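Local coordinates for copper homeostasis protein CutC (Streptococcus agalactiae, PDB 2BDQ), which probably takes part in copper homeostasis in the cytoplasm and may bind copper ions, at residues R178-V183 and G200-H205; M125-I130 and T148-H153; M1-F6 and I22-L27. One frame throughout, in Å; residues are numbered along the deposited sequence.

Contact 1. Residues R178-V183 and G200-H205; sequences RIEIMV and GVKQAH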
loop_
_atom_site.group_PDB
_atom_site.type_symbol
_atom_site.label_atom_id
_atom_site.label_comp_id
_atom_site.label_asym_id
_atom_site.label_seq_id
_atom_site.Cartn_x
_atom_site.Cartn_y
_atom_site.Cartn_z
ATOM N N ARG A 178 3.820 -0.892 32.883
ATOM C CA ARG A 178 3.312 0.443 32.562
ATOM C C ARG A 178 2.923 0.492 31.094
ATOM O O ARG A 178 2.165 1.358 30.657
ATOM C CB ARG A 178 4.375 1.506 32.843
ATOM C CG ARG A 178 4.702 1.705 34.315
ATOM C CD ARG A 178 5.813 2.711 34.445
ATOM N NE ARG A 178 7.037 2.195 33.847
ATOM C CZ ARG A 178 7.987 2.943 33.298
ATOM N NH1 ARG A 178 9.065 2.368 32.790
ATOM N NH2 ARG A 178 7.852 4.259 33.232
ATOM N N ILE A 179 3.458 -0.452 30.334
ATOM C CA ILE A 179 3.172 -0.533 28.917
ATOM C C ILE A 179 3.511 -1.940 28.441
ATOM O O ILE A 179 4.493 -2.528 28.888
ATOM C CB ILE A 179 3.996 0.515 28.134
ATOM C CG1 ILE A 179 3.576 0.509 26.666
ATOM C CG2 ILE A 179 5.482 0.223 28.280
ATOM C CD1 ILE A 179 4.125 1.675 25.883
ATOM N N GLU A 180 2.693 -2.473 27.538
ATOM C CA GLU A 180 2.893 -3.824 27.021
ATOM C C GLU A 180 4.005 -3.959 25.997
ATOM O O GLU A 180 4.178 -3.105 25.131
ATOM C CB GLU A 180 1.589 -4.350 26.407
ATOM C CG GLU A 180 0.547 -4.836 27.416
ATOM C CD GLU A 180 1.018 -6.051 28.229
ATOM O OE1 GLU A 180 1.580 -5.856 29.335
ATOM O OE2 GLU A 180 0.846 -7.203 27.755
ATOM N N ILE A 181 4.746 -5.056 26.095
ATOM C CA ILE A 181 5.828 -5.331 25.166
ATOM C C ILE A 181 5.407 -6.510 24.276
ATOM O O ILE A 181 4.978 -7.558 24.766
ATOM C CB ILE A 181 7.120 -5.719 25.903
ATOM C CG1 ILE A 181 7.623 -4.539 26.742
ATOM C CG2 ILE A 181 8.159 -6.180 24.894
ATOM C CD1 ILE A 181 8.132 -3.360 25.941
HETATM N N MSE A 182 5.542 -6.340 22.967
HETATM C CA MSE A 182 5.183 -7.391 22.032
HETATM C C MSE A 182 6.389 -7.736 21.166
HETATM O O MSE A 182 7.085 -6.847 20.688
HETATM C CB MSE A 182 3.998 -6.936 21.165
HETATM C CG MSE A 182 3.656 -7.894 20.024
HETATM SE SE MSE A 182 1.918 -7.583 19.207
HETATM C CE MSE A 182 2.129 -5.738 18.618
ATOM N N VAL A 183 6.646 -9.024 20.974
ATOM C CA VAL A 183 7.780 -9.418 20.146
ATOM C C VAL A 183 7.374 -9.603 18.690
ATOM O O VAL A 183 6.283 -10.097 18.392
ATOM C CB VAL A 183 8.434 -10.722 20.649
ATOM C CG1 VAL A 183 9.150 -10.458 21.952
ATOM C CG2 VAL A 183 7.375 -11.808 20.831
ATOM N N GLY A 200 9.178 -13.005 29.513
ATOM C CA GLY A 200 8.074 -12.468 30.277
ATOM C C GLY A 200 7.084 -11.756 29.370
ATOM O O GLY A 200 6.126 -11.149 29.848
ATOM N N VAL A 201 7.320 -11.815 28.059
ATOM C CA VAL A 201 6.432 -11.185 27.080
ATOM C C VAL A 201 5.172 -12.039 26.933
ATOM O O VAL A 201 5.256 -13.262 26.932
ATOM C CB VAL A 201 7.131 -11.062 25.697
ATOM C CG1 VAL A 201 6.141 -10.563 24.645
ATOM C CG2 VAL A 201 8.319 -10.107 25.803
ATOM N N LYS A 202 4.007 -11.400 26.818
ATOM C CA LYS A 202 2.747 -12.129 26.677
ATOM C C LYS A 202 2.051 -11.922 25.335
ATOM O O LYS A 202 0.917 -12.377 25.144
ATOM C CB LYS A 202 1.772 -11.741 27.794
ATOM C CG LYS A 202 2.282 -12.028 29.190
ATOM C CD LYS A 202 2.996 -10.815 29.756
ATOM C CE LYS A 202 2.054 -9.959 30.612
ATOM N NZ LYS A 202 0.765 -9.625 29.935
ATOM N N GLN A 203 2.717 -11.235 24.407
ATOM C CA GLN A 203 2.141 -10.977 23.086
ATOM C C GLN A 203 3.164 -11.184 21.970
ATOM O O GLN A 203 4.294 -10.712 22.052
ATOM C CB GLN A 203 1.592 -9.553 23.022
ATOM C CG GLN A 203 0.628 -9.240 24.153
ATOM C CD GLN A 203 -0.168 -7.979 23.890
ATOM O OE1 GLN A 203 -0.867 -7.877 22.880
ATOM N NE2 GLN A 203 -0.075 -7.016 24.799
ATOM N N ALA A 204 2.753 -11.888 20.921
ATOM C CA ALA A 204 3.638 -12.167 19.802
ATOM C C ALA A 204 3.022 -11.723 18.481
ATOM O O ALA A 204 1.836 -11.943 18.227
ATOM C CB ALA A 204 3.964 -13.654 19.757
ATOM N N HIS A 205 3.859 -11.117 17.643
ATOM C CA HIS A 205 3.469 -10.595 16.339
ATOM C C HIS A 205 4.225 -11.328 15.234
ATOM O O HIS A 205 5.408 -11.623 15.382
ATOM C CB HIS A 205 3.812 -9.103 16.296
ATOM C CG HIS A 205 3.690 -8.476 14.942
ATOM N ND1 HIS A 205 2.598 -7.720 14.570
ATOM C CD2 HIS A 205 4.559 -8.411 13.906
ATOM C CE1 HIS A 205 2.804 -7.211 13.372
ATOM N NE2 HIS A 205 3.989 -7.614 12.946
HETATM O O HOH W 1 4.181 -8.344 27.586
#
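Val201, just before strand 203-206, points at 178-183 and packs beside Ile181 and Val183. Its CG1, anti to the backbone N, presses on the Ile181 carbonyl, CG1 to O 3.2 Å. Its CG2 enters the hollow between Ile181 CG2 and Val183 CG1, 4.0 Å from each. Val183 points its other methyl, CG2, at Ala204 CB, so a short side chain makes room for a branched one. At this end the backbones are too far apart for a direct bond, and a single water bridges them, donating a hydrogen bond to Ile181 O (3.0 Å) and accepting one from Lys202 N. Further along, the strands close up in parallel register: Val183 N bonds to Gln203 O at 3.1 Å, and His205 N meets Val183 O at 2.7 Å, almost exactly along the C=O axis (178°).

The other face carries Glu180, Met182, Gln203 and His205. Glu180 bends at chi2 (-64°), which brings its carboxylate across the ends of two side chains. Glu180 OE2 takes Gln203 NE2 on its anti lone pair (3.1 Å), the amide and carboxylate lying nearly coplanar, 21° apart. The syn lone pair of Glu180 OE2 also receives Lys202 NZ in a salt bridge of 3.3 Å, reached by a lysine chain kinked at three torsions. Gln203 OE1 bonds to Arg24, which fixes the flip of the amide. Met182, present as selenomethionine, lays CG along Gln203 CB and its SE on His205 CB, while the imidazole runs on to Glu5. The segments are the last two strands of a TIM barrel, joined through helix 192-199 in a beta-alpha-beta unit: apolar branches fill the outer layer, and polar tips turn to the interior.

Contact 2. Residues M125-I130 and T148-H153; sequences MAFDVI and TRILLH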
loop_
_atom_site.group_PDB
_atom_site.type_symbol
_atom_site.label_atom_id
_atom_site.label_comp_id
_atom_site.label_asym_id
_atom_site.label_seq_id
_atom_site.Cartn_x
_atom_site.Cartn_y
_atom_site.Cartn_z
HETATM N N MSE A 125 8.407 -1.466 15.187
HETATM C CA MSE A 125 9.806 -1.876 15.028
HETATM C C MSE A 125 10.817 -0.716 14.979
HETATM O O MSE A 125 12.020 -0.927 15.132
HETATM C CB MSE A 125 9.938 -2.738 13.760
HETATM C CG MSE A 125 10.713 -4.062 13.908
HETATM SE SE MSE A 125 9.682 -5.622 14.545
HETATM C CE MSE A 125 8.780 -6.108 12.893
ATOM N N ALA A 126 10.348 0.505 14.758
ATOM C CA ALA A 126 11.263 1.644 14.727
ATOM C C ALA A 126 11.973 1.757 16.078
ATOM O O ALA A 126 13.034 2.373 16.189
ATOM C CB ALA A 126 10.507 2.930 14.431
ATOM N N PHE A 127 11.377 1.155 17.104
ATOM C CA PHE A 127 11.943 1.185 18.446
ATOM C C PHE A 127 13.340 0.570 18.490
ATOM O O PHE A 127 14.199 1.041 19.230
ATOM C CB PHE A 127 11.037 0.430 19.422
ATOM C CG PHE A 127 11.450 0.565 20.864
ATOM C CD1 PHE A 127 11.039 1.666 21.620
ATOM C CD2 PHE A 127 12.260 -0.393 21.465
ATOM C CE1 PHE A 127 11.437 1.811 22.948
ATOM C CE2 PHE A 127 12.664 -0.256 22.792
ATOM C CZ PHE A 127 12.251 0.841 23.537
ATOM N N ASP A 128 13.564 -0.476 17.700
ATOM C CA ASP A 128 14.859 -1.152 17.678
ATOM C C ASP A 128 16.008 -0.298 17.131
ATOM O O ASP A 128 17.174 -0.604 17.394
ATOM C CB ASP A 128 14.768 -2.451 16.871
ATOM C CG ASP A 128 13.756 -3.435 17.448
ATOM O OD1 ASP A 128 13.913 -3.852 18.617
ATOM O OD2 ASP A 128 12.797 -3.799 16.733
ATOM N N VAL A 129 15.685 0.761 16.379
ATOM C CA VAL A 129 16.702 1.654 15.799
ATOM C C VAL A 129 17.302 2.557 16.879
ATOM O O VAL A 129 18.403 3.090 16.728
ATOM C CB VAL A 129 16.100 2.561 14.686
ATOM C CG1 VAL A 129 17.175 3.500 14.120
ATOM C CG2 VAL A 129 15.508 1.707 13.577
ATOM N N ILE A 130 16.555 2.735 17.963
ATOM C CA ILE A 130 16.998 3.555 19.081
ATOM C C ILE A 130 18.257 2.938 19.715
ATOM O O ILE A 130 18.326 1.727 19.937
ATOM C CB ILE A 130 15.874 3.660 20.136
ATOM C CG1 ILE A 130 14.636 4.291 19.489
ATOM C CG2 ILE A 130 16.334 4.483 21.340
ATOM C CD1 ILE A 130 13.469 4.465 20.428
ATOM N N THR A 148 0.061 2.424 24.400
ATOM C CA THR A 148 -0.413 1.166 24.984
ATOM C C THR A 148 0.594 0.020 24.914
ATOM O O THR A 148 0.733 -0.740 25.864
ATOM C CB THR A 148 -1.732 0.725 24.309
ATOM O OG1 THR A 148 -2.707 1.764 24.457
ATOM C CG2 THR A 148 -2.269 -0.548 24.944
ATOM N N ARG A 149 1.275 -0.129 23.783
ATOM C CA ARG A 149 2.275 -1.180 23.662
ATOM C C ARG A 149 3.367 -0.852 22.666
ATOM O O ARG A 149 3.266 0.105 21.889
ATOM C CB ARG A 149 1.636 -2.536 23.316
ATOM C CG ARG A 149 0.895 -2.572 22.019
ATOM C CD ARG A 149 0.441 -3.991 21.664
ATOM N NE ARG A 149 -0.614 -3.888 20.665
ATOM C CZ ARG A 149 -1.862 -3.535 20.951
ATOM N NH1 ARG A 149 -2.199 -3.279 22.210
ATOM N NH2 ARG A 149 -2.757 -3.389 19.978
ATOM N N ILE A 150 4.416 -1.661 22.716
ATOM C CA ILE A 150 5.578 -1.504 21.865
ATOM C C ILE A 150 5.896 -2.827 21.188
ATOM O O ILE A 150 6.015 -3.868 21.850
ATOM C CB ILE A 150 6.824 -1.093 22.688
ATOM C CG1 ILE A 150 6.497 0.110 23.571
ATOM C CG2 ILE A 150 7.979 -0.773 21.756
ATOM C CD1 ILE A 150 7.642 0.537 24.470
ATOM N N LEU A 151 6.024 -2.770 19.867
ATOM C CA LEU A 151 6.371 -3.925 19.053
ATOM C C LEU A 151 7.857 -3.787 18.767
ATOM O O LEU A 151 8.291 -2.797 18.174
ATOM C CB LEU A 151 5.581 -3.920 17.741
ATOM C CG LEU A 151 6.054 -4.959 16.719
ATOM C CD1 LEU A 151 5.959 -6.348 17.325
ATOM C CD2 LEU A 151 5.215 -4.869 15.457
ATOM N N LEU A 152 8.638 -4.773 19.198
ATOM C CA LEU A 152 10.078 -4.717 19.001
ATOM C C LEU A 152 10.707 -6.074 18.713
ATOM O O LEU A 152 10.130 -7.120 19.005
ATOM C CB LEU A 152 10.733 -4.079 20.229
ATOM C CG LEU A 152 10.418 -4.652 21.613
ATOM C CD1 LEU A 152 11.246 -5.914 21.863
ATOM C CD2 LEU A 152 10.750 -3.610 22.669
ATOM N N HIS A 153 11.897 -6.036 18.123
ATOM C CA HIS A 153 12.635 -7.230 17.763
ATOM C C HIS A 153 13.755 -7.491 18.762
ATOM O O HIS A 153 14.171 -8.633 18.947
ATOM C CB HIS A 153 13.216 -7.068 16.351
ATOM C CG HIS A 153 14.039 -8.232 15.898
ATOM N ND1 HIS A 153 13.503 -9.482 15.675
ATOM C CD2 HIS A 153 15.364 -8.339 15.642
ATOM C CE1 HIS A 153 14.461 -10.309 15.301
ATOM N NE2 HIS A 153 15.600 -9.641 15.272
#
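The carboxylate of Asp128 straddles the backbone N-H of His153. Asp128 OD2 accepts His153 N at 2.8 Å on its syn lone pair, and OD1 shares it in a weak bond of 3.0 Å; OD1 also takes the N-H of Gly154, so two successive amides are held by one side chain. Asp128 CG stands anti to its own carbonyl carbon, in a tight turn where Asp128 N bonds to Met125 O. The His153 imidazole is turned 87° to the carboxylate and leads away, its NE2 to Glu159 O and its ND1 to Gly184 O; with a carbonyl at each nitrogen, a doubly protonated ring is plausible. In TIM-barrel terms, the loop between strand 121-123 and helix 135-144 here folds against the C-terminal end of the neighbouring strand, 149-152. Earlier in the turn, Phe127, with CG anti to the backbone N (chi1 -172°), inserts its ring beside the strand. Ile150 CG2 lies over one face of the Phe127 ring in a CH-pi contact, 4.2 Å from the centroid, and Leu152 CD2 approaches Phe127 CD2 obliquely at 3.8 Å. Leu171 of helix 165-175 touches both Phe127 and Leu152. Selenomethionine Met125 sets its SE 4.3 Å from Leu151 CG.

Contact 3. Residues M1-F6 and I22-L27; sequences MILREF and ISRVEL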
loop_
_atom_site.group_PDB
_atom_site.type_symbol
_atom_site.label_atom_id
_atom_site.label_comp_id
_atom_site.label_asym_id
_atom_site.label_seq_id
_atom_site.Cartn_x
_atom_site.Cartn_y
_atom_site.Cartn_z
HETATM N N MSE A 1 -3.850 -17.480 27.080
HETATM C CA MSE A 1 -2.421 -17.510 27.507
HETATM C C MSE A 1 -1.642 -16.409 26.768
HETATM O O MSE A 1 -1.765 -15.231 27.114
HETATM C CB MSE A 1 -1.832 -18.888 27.208
HETATM C CG MSE A 1 -0.835 -19.353 28.247
HETATM SE SE MSE A 1 0.686 -18.151 28.374
HETATM C CE MSE A 1 2.099 -19.421 27.903
ATOM N N ILE A 2 -0.835 -16.781 25.773
ATOM C CA ILE A 2 -0.092 -15.785 25.004
ATOM C C ILE A 2 -1.014 -15.234 23.918
ATOM O O ILE A 2 -1.680 -15.992 23.210
ATOM C CB ILE A 2 1.166 -16.388 24.324
ATOM C CG1 ILE A 2 2.098 -16.982 25.376
ATOM C CG2 ILE A 2 1.922 -15.308 23.552
ATOM C CD1 ILE A 2 2.553 -15.976 26.410
ATOM N N LEU A 3 -1.052 -13.912 23.794
ATOM C CA LEU A 3 -1.895 -13.260 22.798
ATOM C C LEU A 3 -1.130 -13.205 21.476
ATOM O O LEU A 3 -0.021 -12.679 21.422
ATOM C CB LEU A 3 -2.244 -11.851 23.285
ATOM C CG LEU A 3 -3.362 -11.040 22.627
ATOM C CD1 LEU A 3 -3.828 -9.962 23.608
ATOM C CD2 LEU A 3 -2.872 -10.413 21.323
ATOM N N ARG A 4 -1.708 -13.766 20.419
ATOM C CA ARG A 4 -1.055 -13.764 19.113
ATOM C C ARG A 4 -1.656 -12.767 18.129
ATOM O O ARG A 4 -2.873 -12.702 17.961
ATOM C CB ARG A 4 -1.085 -15.162 18.492
ATOM C CG ARG A 4 -0.025 -16.100 19.057
ATOM C CD ARG A 4 0.021 -17.424 18.292
ATOM N NE ARG A 4 -1.017 -18.351 18.729
ATOM C CZ ARG A 4 -1.154 -19.587 18.255
ATOM N NH1 ARG A 4 -2.124 -20.369 18.711
ATOM N NH2 ARG A 4 -0.321 -20.042 17.318
ATOM N N GLU A 5 -0.787 -11.993 17.483
ATOM C CA GLU A 5 -1.196 -10.988 16.504
ATOM C C GLU A 5 -0.698 -11.338 15.107
ATOM O O GLU A 5 0.500 -11.519 14.882
ATOM C CB GLU A 5 -0.647 -9.617 16.906
ATOM C CG GLU A 5 -0.865 -8.514 15.876
ATOM C CD GLU A 5 -0.349 -7.159 16.349
ATOM O OE1 GLU A 5 -0.884 -6.641 17.358
ATOM O OE2 GLU A 5 0.592 -6.613 15.718
ATOM N N PHE A 6 -1.620 -11.432 14.163
ATOM C CA PHE A 6 -1.251 -11.743 12.798
ATOM C C PHE A 6 -1.015 -10.474 11.968
ATOM O O PHE A 6 -1.846 -9.564 11.959
ATOM C CB PHE A 6 -2.338 -12.603 12.162
ATOM C CG PHE A 6 -2.117 -12.868 10.711
ATOM C CD1 PHE A 6 -2.981 -12.341 9.757
ATOM C CD2 PHE A 6 -1.039 -13.633 10.289
ATOM C CE1 PHE A 6 -2.768 -12.572 8.396
ATOM C CE2 PHE A 6 -0.817 -13.870 8.933
ATOM C CZ PHE A 6 -1.684 -13.341 7.986
ATOM N N ILE A 22 -6.001 -16.496 17.034
ATOM C CA ILE A 22 -5.538 -15.154 16.711
ATOM C C ILE A 22 -6.532 -14.137 17.244
ATOM O O ILE A 22 -7.687 -14.109 16.826
ATOM C CB ILE A 22 -5.370 -14.981 15.193
ATOM C CG1 ILE A 22 -4.203 -15.855 14.719
ATOM C CG2 ILE A 22 -5.146 -13.507 14.853
ATOM C CD1 ILE A 22 -3.941 -15.804 13.236
ATOM N N SER A 23 -6.088 -13.302 18.175
ATOM C CA SER A 23 -6.990 -12.320 18.754
ATOM C C SER A 23 -6.918 -10.945 18.100
ATOM O O SER A 23 -7.854 -10.158 18.204
ATOM C CB SER A 23 -6.744 -12.198 20.264
ATOM O OG SER A 23 -5.386 -11.908 20.557
ATOM N N ARG A 24 -5.829 -10.665 17.400
ATOM C CA ARG A 24 -5.684 -9.364 16.773
ATOM C C ARG A 24 -4.872 -9.452 15.494
ATOM O O ARG A 24 -4.060 -10.361 15.313
ATOM C CB ARG A 24 -5.004 -8.420 17.763
ATOM C CG ARG A 24 -5.081 -6.953 17.450
ATOM C CD ARG A 24 -4.601 -6.164 18.661
ATOM N NE ARG A 24 -3.201 -6.444 18.947
ATOM C CZ ARG A 24 -2.706 -6.695 20.158
ATOM N NH1 ARG A 24 -3.490 -6.708 21.226
ATOM N NH2 ARG A 24 -1.408 -6.938 20.297
ATOM N N VAL A 25 -5.098 -8.499 14.603
ATOM C CA VAL A 25 -4.371 -8.467 13.352
ATOM C C VAL A 25 -3.846 -7.062 13.123
ATOM O O VAL A 25 -4.512 -6.079 13.458
ATOM C CB VAL A 25 -5.276 -8.934 12.170
ATOM C CG1 VAL A 25 -6.696 -8.536 12.435
ATOM C CG2 VAL A 25 -4.801 -8.333 10.858
ATOM N N GLU A 26 -2.625 -6.974 12.605
ATOM C CA GLU A 26 -2.039 -5.683 12.300
ATOM C C GLU A 26 -2.333 -5.512 10.819
ATOM O O GLU A 26 -1.804 -6.250 9.988
ATOM C CB GLU A 26 -0.525 -5.668 12.527
ATOM C CG GLU A 26 0.089 -4.289 12.263
ATOM C CD GLU A 26 1.608 -4.290 12.246
ATOM O OE1 GLU A 26 2.200 -5.011 11.413
ATOM O OE2 GLU A 26 2.215 -3.558 13.063
ATOM N N LEU A 27 -3.187 -4.548 10.497
ATOM C CA LEU A 27 -3.576 -4.302 9.118
ATOM C C LEU A 27 -2.678 -3.275 8.420
ATOM O O LEU A 27 -2.540 -2.142 8.869
ATOM C CB LEU A 27 -5.036 -3.816 9.073
ATOM C CG LEU A 27 -5.904 -4.038 7.825
ATOM C CD1 LEU A 27 -6.998 -2.983 7.746
ATOM C CD2 LEU A 27 -5.047 -3.958 6.584
HETATM O O HOH W 2 -4.221 -14.867 20.371
#
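Glu5 and Arg24 are paired across two parallel strands, and their side chains rise from the same face of the sheet. The Glu5 side chain leaves CB with CG anti to the backbone N (chi1 173°), which carries it alongside the neighbouring strand: both CB and CG pass Arg24 O, CG at 3.7 Å. Beyond CG the chain is extended, and CD lies at the edge of the Arg24 guanidinium. Glu5 OE1 is gripped side-on by two Arg24 nitrogens, NE at 2.8 Å on its anti lone pair and NH2 at 3.0 Å from above the carboxylate plane. Both bonds lie in the guanidinium plane, while the two flat groups stand 75° apart, so the arginine straddles one oxygen instead of pairing with two. Glu5 OE2 is left to face the other way, 3.5 Å from Glu26 CB, and bonds to His205 ND1.

Arg24 is positioned in turn by Leu3, whose CD2 lies 3.5 Å above the guanidinium plane, offset toward its rim, and by Gln203 OE1, which takes NH2. The backbones themselves are laced together: Ser23 N bonds to Arg4 O, Phe6 N to Arg24 O (2.9 Å), and Glu26 N to Phe6 O. A water ties Arg4 N to the Ser23 hydroxyl. On the opposite face Phe6 CB rests 3.7 Å from Ile22 CD1, facing the outer layer of the TIM barrel. Inside the barrel, Glu5 is buried between an arginine and a histidine, which should keep it ionised; Glu26, whose OE2 is 4.4 Å from Glu5 OE2, would work against this. The negative potential of the two glutamates would in turn be expected to stabilise a proton on the nearby His205.

In the fold
From the N terminus, contact 3 comes first, pairing strands 3-9 and 24-28 through a connection that contains no helix. Contact 2 follows, where strand 149-152 returns, after helix 135-144, to residues 125-130. Contact 1 is last, closing the excursion through helix 192-199. The three loops run in series; none nests in or crosses another. Around the barrel, strand 149-152 of contact 2 lies next to strand 180-183 of contact 1, and strand 203-206 of contact 1 next to strand 3-9 of contact 3, where the last strand meets the first and the sheet closes. Contacts 2 and 3, with centres about 17 Å apart, still meet in the interior, where Arg149 comes close to Arg24.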